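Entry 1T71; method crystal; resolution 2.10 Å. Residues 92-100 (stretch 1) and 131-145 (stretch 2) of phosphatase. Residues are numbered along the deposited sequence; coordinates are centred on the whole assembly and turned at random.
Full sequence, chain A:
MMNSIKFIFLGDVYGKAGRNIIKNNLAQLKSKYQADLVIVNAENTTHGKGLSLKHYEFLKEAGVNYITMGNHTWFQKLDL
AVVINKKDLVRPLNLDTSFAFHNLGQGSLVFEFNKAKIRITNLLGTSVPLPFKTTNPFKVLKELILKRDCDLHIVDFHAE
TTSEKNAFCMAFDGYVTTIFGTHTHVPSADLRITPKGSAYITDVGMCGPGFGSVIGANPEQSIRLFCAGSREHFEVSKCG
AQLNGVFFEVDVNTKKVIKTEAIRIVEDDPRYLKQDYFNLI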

# COMPACT_ATOMS: atom_id res chain seq x y z
N PRO A 92 -7.93 3.91 -6.30
CA PRO A 92 -9.15 3.68 -5.52
C PRO A 92 -10.42 3.58 -6.39
O PRO A 92 -10.73 4.50 -7.15
CB PRO A 92 -9.18 4.86 -4.56
CG PRO A 92 -7.70 5.18 -4.37
CD PRO A 92 -7.19 5.08 -5.79
N LEU A 93 -11.14 2.47 -6.27
CA LEU A 93 -12.37 2.21 -7.04
C LEU A 93 -13.51 3.08 -6.54
O LEU A 93 -14.38 3.51 -7.29
CB LEU A 93 -12.76 0.73 -6.88
CG LEU A 93 -14.06 0.23 -7.52
CD1 LEU A 93 -13.99 0.37 -9.03
CD2 LEU A 93 -14.27 -1.23 -7.14
N ASN A 94 -13.46 3.31 -5.24
CA ASN A 94 -14.39 4.06 -4.40
C ASN A 94 -14.65 5.55 -4.76
O ASN A 94 -14.97 6.34 -3.86
CB ASN A 94 -13.82 3.97 -2.98
CG ASN A 94 -14.87 3.96 -1.94
OD1 ASN A 94 -15.93 3.35 -2.12
ND2 ASN A 94 -14.60 4.63 -0.82
N LEU A 95 -14.54 5.93 -6.03
CA LEU A 95 -14.69 7.34 -6.42
C LEU A 95 -16.07 7.83 -6.89
O LEU A 95 -16.73 7.21 -7.72
CB LEU A 95 -13.65 7.67 -7.50
CG LEU A 95 -12.20 7.32 -7.16
CD1 LEU A 95 -11.30 7.63 -8.35
CD2 LEU A 95 -11.74 8.10 -5.94
N ASP A 96 -16.49 8.97 -6.35
CA ASP A 96 -17.78 9.57 -6.70
C ASP A 96 -17.65 10.30 -8.04
O ASP A 96 -16.63 10.92 -8.31
CB ASP A 96 -18.22 10.55 -5.60
CG ASP A 96 -19.55 11.23 -5.92
OD1 ASP A 96 -19.57 12.13 -6.78
OD2 ASP A 96 -20.57 10.86 -5.31
N THR A 97 -18.70 10.23 -8.86
CA THR A 97 -18.67 10.87 -10.17
C THR A 97 -18.41 12.37 -10.18
O THR A 97 -17.97 12.92 -11.19
CB THR A 97 -19.96 10.58 -10.96
OG1 THR A 97 -21.10 10.86 -10.14
CG2 THR A 97 -19.99 9.12 -11.40
N SER A 98 -18.65 13.04 -9.05
CA SER A 98 -18.42 14.48 -8.98
C SER A 98 -16.92 14.79 -9.03
O SER A 98 -16.50 15.90 -9.35
CB SER A 98 -18.99 15.05 -7.69
OG SER A 98 -18.33 14.52 -6.56
N PHE A 99 -16.11 13.78 -8.71
CA PHE A 99 -14.67 13.93 -8.71
C PHE A 99 -14.08 13.73 -10.10
O PHE A 99 -14.37 12.74 -10.76
CB PHE A 99 -14.05 12.92 -7.73
CG PHE A 99 -12.55 12.92 -7.70
CD1 PHE A 99 -11.84 11.72 -7.76
CD2 PHE A 99 -11.83 14.10 -7.59
CE1 PHE A 99 -10.44 11.70 -7.70
CE2 PHE A 99 -10.44 14.10 -7.53
CZ PHE A 99 -9.74 12.89 -7.59
N ALA A 100 -13.26 14.68 -10.55
CA ALA A 100 -12.61 14.52 -11.85
C ALA A 100 -11.71 13.32 -11.58
O ALA A 100 -11.29 13.13 -10.44
CB ALA A 100 -11.77 15.75 -12.17
N PRO A 131 -10.14 15.75 -0.33
CA PRO A 131 -10.51 17.01 -0.97
C PRO A 131 -11.72 16.80 -1.86
O PRO A 131 -12.38 17.75 -2.28
CB PRO A 131 -9.27 17.37 -1.80
CG PRO A 131 -8.17 16.54 -1.20
CD PRO A 131 -8.86 15.26 -0.87
N PHE A 132 -12.00 15.54 -2.17
CA PHE A 132 -13.12 15.18 -3.03
C PHE A 132 -14.05 14.20 -2.32
O PHE A 132 -13.78 13.75 -1.21
CB PHE A 132 -12.61 14.53 -4.32
CG PHE A 132 -11.68 13.38 -4.08
CD1 PHE A 132 -10.32 13.60 -3.85
CD2 PHE A 132 -12.16 12.07 -4.03
CE1 PHE A 132 -9.46 12.54 -3.58
CE2 PHE A 132 -11.31 11.01 -3.75
CZ PHE A 132 -9.95 11.24 -3.52
N LYS A 133 -15.14 13.85 -3.00
CA LYS A 133 -16.12 12.94 -2.44
C LYS A 133 -15.95 11.49 -2.93
O LYS A 133 -15.62 11.24 -4.09
CB LYS A 133 -17.52 13.47 -2.77
CG LYS A 133 -18.65 12.57 -2.32
CD LYS A 133 -19.89 13.38 -1.93
CE LYS A 133 -21.03 12.45 -1.55
NZ LYS A 133 -20.56 11.32 -0.69
N THR A 134 -16.17 10.54 -2.03
CA THR A 134 -16.04 9.12 -2.36
C THR A 134 -17.33 8.37 -2.06
O THR A 134 -18.17 8.84 -1.30
CB THR A 134 -14.92 8.45 -1.53
OG1 THR A 134 -15.22 8.57 -0.14
CG2 THR A 134 -13.57 9.09 -1.80
N THR A 135 -17.48 7.20 -2.67
CA THR A 135 -18.65 6.36 -2.45
C THR A 135 -18.27 5.37 -1.34
O THR A 135 -17.10 5.20 -1.05
CB THR A 135 -19.02 5.59 -3.72
OG1 THR A 135 -17.86 4.95 -4.25
CG2 THR A 135 -19.58 6.55 -4.77
N ASN A 136 -19.27 4.74 -0.72
CA ASN A 136 -19.02 3.80 0.38
C ASN A 136 -18.20 2.57 -0.03
O ASN A 136 -18.61 1.81 -0.90
CB ASN A 136 -20.35 3.35 0.98
CG ASN A 136 -20.18 2.72 2.35
OD1 ASN A 136 -20.38 3.37 3.37
ND2 ASN A 136 -19.79 1.45 2.37
N PRO A 137 -17.05 2.34 0.64
CA PRO A 137 -16.14 1.22 0.38
C PRO A 137 -16.83 -0.13 0.59
O PRO A 137 -16.66 -1.06 -0.20
CB PRO A 137 -15.01 1.42 1.39
CG PRO A 137 -15.18 2.83 1.87
CD PRO A 137 -16.65 3.04 1.87
N PHE A 138 -17.58 -0.23 1.68
CA PHE A 138 -18.29 -1.46 2.02
C PHE A 138 -19.28 -1.83 0.92
O PHE A 138 -19.28 -2.96 0.42
CB PHE A 138 -19.05 -1.28 3.35
CG PHE A 138 -18.15 -1.20 4.55
CD1 PHE A 138 -17.91 -2.32 5.33
CD2 PHE A 138 -17.54 0.00 4.90
CE1 PHE A 138 -17.06 -2.25 6.44
CE2 PHE A 138 -16.69 0.08 6.01
CZ PHE A 138 -16.45 -1.05 6.78
N LYS A 139 -20.11 -0.87 0.53
CA LYS A 139 -21.09 -1.12 -0.52
C LYS A 139 -20.42 -1.42 -1.86
O LYS A 139 -20.79 -2.38 -2.53
CB LYS A 139 -22.04 0.07 -0.65
CG LYS A 139 -22.76 0.38 0.66
CD LYS A 139 -23.84 1.43 0.49
CE LYS A 139 -24.54 1.67 1.82
NZ LYS A 139 -25.65 2.64 1.71
N VAL A 140 -19.44 -0.62 -2.23
CA VAL A 140 -18.73 -0.82 -3.50
C VAL A 140 -18.11 -2.20 -3.63
O VAL A 140 -18.30 -2.87 -4.64
CB VAL A 140 -17.61 0.23 -3.70
CG1 VAL A 140 -16.75 -0.15 -4.91
CG2 VAL A 140 -18.23 1.60 -3.92
N LEU A 141 -17.37 -2.63 -2.62
CA LEU A 141 -16.71 -3.93 -2.67
C LEU A 141 -17.72 -5.07 -2.66
O LEU A 141 -17.51 -6.10 -3.30
CB LEU A 141 -15.72 -4.07 -1.51
CG LEU A 141 -14.74 -5.26 -1.54
CD1 LEU A 141 -15.40 -6.48 -0.97
CD2 LEU A 141 -14.26 -5.52 -2.96
N LYS A 142 -18.83 -4.88 -1.94
CA LYS A 142 -19.88 -5.89 -1.85
C LYS A 142 -20.43 -6.16 -3.25
O LYS A 142 -20.52 -7.31 -3.69
CB LYS A 142 -20.99 -5.40 -0.92
CG LYS A 142 -21.77 -6.50 -0.21
CD LYS A 142 -22.96 -6.96 -1.01
CE LYS A 142 -23.81 -7.94 -0.21
NZ LYS A 142 -24.33 -7.38 1.08
N GLU A 143 -20.81 -5.09 -3.95
CA GLU A 143 -21.33 -5.21 -5.31
C GLU A 143 -20.34 -5.90 -6.24
O GLU A 143 -20.72 -6.73 -7.06
CB GLU A 143 -21.66 -3.84 -5.90
CG GLU A 143 -23.01 -3.29 -5.50
CD GLU A 143 -23.59 -2.39 -6.57
OE1 GLU A 143 -24.73 -1.90 -6.38
OE2 GLU A 143 -22.91 -2.18 -7.61
N LEU A 144 -19.07 -5.54 -6.11
CA LEU A 144 -18.04 -6.14 -6.95
C LEU A 144 -17.97 -7.64 -6.65
O LEU A 144 -17.88 -8.45 -7.57
CB LEU A 144 -16.68 -5.49 -6.68
CG LEU A 144 -15.53 -5.90 -7.61
CD1 LEU A 144 -15.83 -5.43 -9.03
CD2 LEU A 144 -14.23 -5.28 -7.12
N ILE A 145 -18.00 -7.99 -5.37
CA ILE A 145 -17.94 -9.40 -4.97
C ILE A 145 -19.08 -10.20 -5.58
O ILE A 145 -18.87 -11.31 -6.08
CB ILE A 145 -18.04 -9.56 -3.43
CG1 ILE A 145 -16.86 -8.89 -2.74
CG2 ILE A 145 -18.10 -11.05 -3.07
CD1 ILE A 145 -15.52 -9.49 -3.06
O HOH W 1 -15.78 15.52 -5.49

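Stretch 2 approaches stretch 1 first as an extended loop and then as a helix, and the contact changes character along the way, from aromatic to backbone polar to aliphatic. Together the two stretches bury 629 Å² of surface, and no two touching residues lie closer than 33 positions apart in sequence.

Pro-131 makes no contact, so the interface begins at Phe-132. Its ring lies face to face on that of Phe-99, with centroids 3.9 Å apart and planes at 13°. Flat, apolar rings suit such a stack because they bring much surface into van der Waals range without needing polar partners. The contact extends to the base of the side chain: CB of Phe-132 is 3.4 Å from CD2 of Phe-99. Leu-95 adds to this cluster, its CD2 lying 3.7 Å from CE2 of Phe-132. Although the CA-to-CB bond of Leu-95 points away from stretch 2, the branched end of its side chain comes nearer.

At Lys-133 the backbone takes over. Its carbonyl O accepts a weak hydrogen bond from N of Asp-96, 3.3 Å away. A water ties the same residue to the turn of stretch 1: it accepts from N of Lys-133 at 3.1 Å and donates to OG of Ser-98 at 2.9 Å. That turn, type I from Asp-96 to Phe-99, is closed by the bond from Phe-99 N to Asp-96 O (2.9 Å). Asp-96 suits its first position, since its carboxylate OD1 accepts from both N of Ser-98 (2.6 Å) and OG of Ser-98 (2.7 Å). The long aliphatic part of Lys-133 runs alongside, with CG 3.9 Å from CB of Asp-96.

Thr-134 pairs with Leu-95 in a single beta bridge, CA to CA 4.6 Å, flanked by the weak bond at Lys-133 and a better one at Thr-135. In that second bond, N of Thr-135 donates to O of Asn-94 at 2.9 Å with an angle of 157°. Extended backbone lets the two stretches each give one amide and one carbonyl to the pair of bonds around the bridge, and the small, beta-branched threonines fit such a conformation. The methyl of Thr-135 also packs on stretch 1, with CG2 4.0 Å from CA of Asp-96.

Asn-136 holds the N-cap position, and its O accepts from N of Val-140 (2.9 Å) as the helix starts. Pro-137 suits the first turn of a helix, where its missing amide hydrogen costs no helical bond; its ring carbon CG lies 3.3 Å from ND2 of Asn-94. The side chain of Asn-94 is buried here, and this residue has the largest area covered by the opposing stretch.

The helix then presents an apolar side. Val-140 points toward stretch 1, and its CG1 meets CD2 of Leu-93 at 3.5 Å. One turn later Leu-144 also points toward stretch 1, its CD2 4.1 Å from the same CD2 of Leu-93. The four-residue spacing brings both side chains to one leucine, while Lys-139, Lys-142 and Glu-143 remain exposed.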